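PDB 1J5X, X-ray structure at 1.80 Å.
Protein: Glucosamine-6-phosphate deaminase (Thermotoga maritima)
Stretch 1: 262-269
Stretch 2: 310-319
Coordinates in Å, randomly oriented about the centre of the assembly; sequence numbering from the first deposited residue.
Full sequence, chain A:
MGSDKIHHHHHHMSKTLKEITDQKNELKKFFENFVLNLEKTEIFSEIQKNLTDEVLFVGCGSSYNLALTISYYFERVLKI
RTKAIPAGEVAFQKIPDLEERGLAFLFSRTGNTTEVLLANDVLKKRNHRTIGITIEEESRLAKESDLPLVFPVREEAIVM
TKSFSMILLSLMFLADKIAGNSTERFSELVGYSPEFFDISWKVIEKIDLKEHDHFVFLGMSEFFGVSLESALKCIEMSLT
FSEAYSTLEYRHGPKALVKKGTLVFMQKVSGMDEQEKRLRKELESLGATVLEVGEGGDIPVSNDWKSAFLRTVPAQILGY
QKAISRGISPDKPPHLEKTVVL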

# COMPACT_ATOMS: atom_id res chain seq x y z
N THR A 262 11.45 4.31 -19.77
CA THR A 262 10.95 3.43 -18.71
C THR A 262 11.66 3.81 -17.41
O THR A 262 12.88 3.93 -17.41
CB THR A 262 11.25 1.97 -19.00
OG1 THR A 262 10.57 1.57 -20.19
CG2 THR A 262 10.78 1.10 -17.82
N LEU A 263 10.90 3.98 -16.35
CA LEU A 263 11.43 4.32 -15.02
C LEU A 263 11.06 3.16 -14.08
O LEU A 263 9.88 2.83 -13.96
CB LEU A 263 10.79 5.61 -14.49
CG LEU A 263 11.13 6.09 -13.05
CD1 LEU A 263 12.63 6.32 -12.93
CD2 LEU A 263 10.38 7.34 -12.69
N VAL A 264 12.06 2.56 -13.42
CA VAL A 264 11.81 1.43 -12.53
C VAL A 264 12.09 1.81 -11.07
O VAL A 264 13.13 2.39 -10.79
CB VAL A 264 12.74 0.24 -12.91
CG1 VAL A 264 12.45 -0.99 -11.98
CG2 VAL A 264 12.57 -0.12 -14.38
N PHE A 265 11.16 1.52 -10.14
CA PHE A 265 11.41 1.77 -8.72
C PHE A 265 11.45 0.37 -8.16
O PHE A 265 10.46 -0.38 -8.26
CB PHE A 265 10.28 2.51 -8.05
CG PHE A 265 10.46 4.01 -8.03
CD1 PHE A 265 11.09 4.67 -9.09
CD2 PHE A 265 9.92 4.76 -7.01
CE1 PHE A 265 11.16 6.10 -9.11
CE2 PHE A 265 10.00 6.21 -7.03
CZ PHE A 265 10.63 6.83 -8.10
N MSE A 266 12.60 -0.01 -7.64
CA MSE A 266 12.82 -1.33 -7.14
C MSE A 266 12.91 -1.30 -5.61
O MSE A 266 13.74 -0.57 -5.03
CB MSE A 266 14.13 -1.86 -7.73
CG MSE A 266 14.42 -3.30 -7.33
SE MSE A 266 16.08 -3.96 -8.17
CE MSE A 266 16.10 -2.86 -9.73
N GLN A 267 12.07 -2.10 -4.95
CA GLN A 267 12.06 -2.18 -3.46
C GLN A 267 13.08 -3.22 -3.04
O GLN A 267 12.87 -4.44 -3.23
CB GLN A 267 10.72 -2.63 -2.97
CG GLN A 267 9.54 -1.72 -3.39
CD GLN A 267 9.56 -0.32 -2.77
OE1 GLN A 267 10.10 -0.11 -1.68
NE2 GLN A 267 8.91 0.65 -3.45
N LYS A 268 14.22 -2.78 -2.49
CA LYS A 268 15.25 -3.75 -2.06
C LYS A 268 14.82 -4.60 -0.85
O LYS A 268 14.20 -4.08 0.03
CB LYS A 268 16.53 -3.01 -1.67
CG LYS A 268 17.15 -2.17 -2.81
CD LYS A 268 18.56 -1.56 -2.41
CE LYS A 268 19.60 -2.68 -2.32
NZ LYS A 268 19.88 -3.31 -3.66
N VAL A 269 15.22 -5.87 -0.77
CA VAL A 269 14.84 -6.68 0.41
C VAL A 269 16.14 -7.31 0.98
O VAL A 269 17.15 -7.48 0.25
CB VAL A 269 13.83 -7.88 0.07
CG1 VAL A 269 12.58 -7.37 -0.63
CG2 VAL A 269 14.46 -8.87 -0.74
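Stretch 2, residues 310-319: LRTVPAQILG

A helix packed against a β-strand meets only one of the strand's two faces, and in this deaminase the rule can be followed residue by residue. Residues 262-267 form an extended strand whose alternation sends the CA-to-CB bonds of Leu263, Phe265 and Gln267 toward the second stretch, while that of Met266, a selenomethionine, points away. The second stretch opens with a type I turn from Leu310 to Val313, closed by a 3.1 Å hydrogen bond from Val313 N to Leu310 O, and then runs as a helix through Gly319 and beyond. Strand and helix are nearly antiparallel, with 162° between their directions and a closest axial approach of 10.5 Å. The register follows: Phe265 lies abreast of Ala315, their CA atoms 8.0 Å apart, and Gln267 abreast of Arg311, with CA atoms 7.8 Å apart.

The apolar contacts draw on one side of the helix, where Pro314 and Leu318, one turn apart, both point toward the strand. Leu318 reaches two residues: its CD1 lies 3.6 Å from Leu263 CD2, and its CD2 sits over one face of the Phe265 ring, 4.2 Å from the centroid and 25° off the normal, in a CH-π contact. The same ring meets Pro314 as well, Phe265 CE2 lying 3.9 Å from Pro314 CB.

Polar contacts take over at the turn. The extended side chain of Arg311 carries its guanidinium to Gln267, and Arg311 NH1 donates a hydrogen bond of 2.8 Å to Gln267 OE1, which lies near the guanidinium plane. The amide's other end returns a weak bond, Gln267 NE2 to Arg311 O at 3.4 Å, so one glutamine engages both side chain and backbone of the arginine. Beyond the strand's end, Lys268 O approaches Arg311 NH2 to 3.2 Å.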

# COMPACT_ATOMS: atom_id res chain seq x y z
N LEU A 310 6.15 2.60 5.01
CA LEU A 310 6.71 3.83 4.48
C LEU A 310 6.99 3.70 2.97
O LEU A 310 7.23 4.70 2.30
CB LEU A 310 8.05 4.11 5.11
CG LEU A 310 8.16 4.44 6.60
CD1 LEU A 310 9.66 4.54 7.00
CD2 LEU A 310 7.48 5.82 6.84
N ARG A 311 7.05 2.48 2.44
CA ARG A 311 7.55 2.34 1.09
C ARG A 311 6.73 2.77 -0.11
O ARG A 311 7.22 2.65 -1.23
CB ARG A 311 8.14 0.95 0.85
CG ARG A 311 9.56 0.76 1.57
CD ARG A 311 9.92 -0.73 1.63
NE ARG A 311 11.31 -0.98 2.07
CZ ARG A 311 12.33 -1.16 1.23
NH1 ARG A 311 12.12 -1.11 -0.10
NH2 ARG A 311 13.57 -1.42 1.73
N THR A 312 5.50 3.19 0.11
CA THR A 312 4.74 3.75 -1.04
C THR A 312 4.98 5.28 -1.13
O THR A 312 4.60 5.93 -2.09
CB THR A 312 3.20 3.48 -0.99
OG1 THR A 312 2.59 4.12 0.12
CG2 THR A 312 2.94 1.96 -0.93
N VAL A 313 5.64 5.84 -0.14
CA VAL A 313 5.89 7.30 -0.17
C VAL A 313 6.66 7.74 -1.43
O VAL A 313 6.29 8.72 -2.08
CB VAL A 313 6.64 7.73 1.12
CG1 VAL A 313 7.13 9.19 1.01
CG2 VAL A 313 5.73 7.61 2.30
N PRO A 314 7.75 7.06 -1.78
CA PRO A 314 8.46 7.48 -2.98
C PRO A 314 7.52 7.53 -4.22
O PRO A 314 7.56 8.45 -5.00
CB PRO A 314 9.52 6.42 -3.14
CG PRO A 314 9.87 6.08 -1.68
CD PRO A 314 8.49 5.97 -1.06
N ALA A 315 6.69 6.48 -4.39
CA ALA A 315 5.78 6.47 -5.55
C ALA A 315 4.69 7.54 -5.47
O ALA A 315 4.28 8.08 -6.50
CB ALA A 315 5.14 5.02 -5.72
N GLN A 316 4.22 7.89 -4.27
CA GLN A 316 3.22 8.97 -4.13
C GLN A 316 3.89 10.30 -4.57
O GLN A 316 3.26 11.14 -5.16
CB GLN A 316 2.82 9.16 -2.70
CG GLN A 316 2.04 8.01 -2.06
CD GLN A 316 1.89 8.22 -0.55
OE1 GLN A 316 1.71 9.31 -0.12
NE2 GLN A 316 1.97 7.15 0.24
N ILE A 317 5.16 10.48 -4.20
CA ILE A 317 5.90 11.68 -4.59
C ILE A 317 6.17 11.67 -6.10
O ILE A 317 6.08 12.71 -6.76
CB ILE A 317 7.25 11.80 -3.75
CG1 ILE A 317 6.91 12.10 -2.30
CG2 ILE A 317 8.21 12.86 -4.36
CD1 ILE A 317 8.16 12.05 -1.32
N LEU A 318 6.48 10.50 -6.65
CA LEU A 318 6.69 10.40 -8.08
C LEU A 318 5.38 10.78 -8.77
O LEU A 318 5.37 11.59 -9.71
CB LEU A 318 7.06 8.97 -8.47
CG LEU A 318 7.18 8.73 -9.99
CD1 LEU A 318 8.36 9.57 -10.63
CD2 LEU A 318 7.48 7.27 -10.20
N GLY A 319 4.27 10.24 -8.26
CA GLY A 319 3.00 10.52 -8.91
C GLY A 319 2.72 12.02 -8.91
O GLY A 319 2.30 12.61 -9.94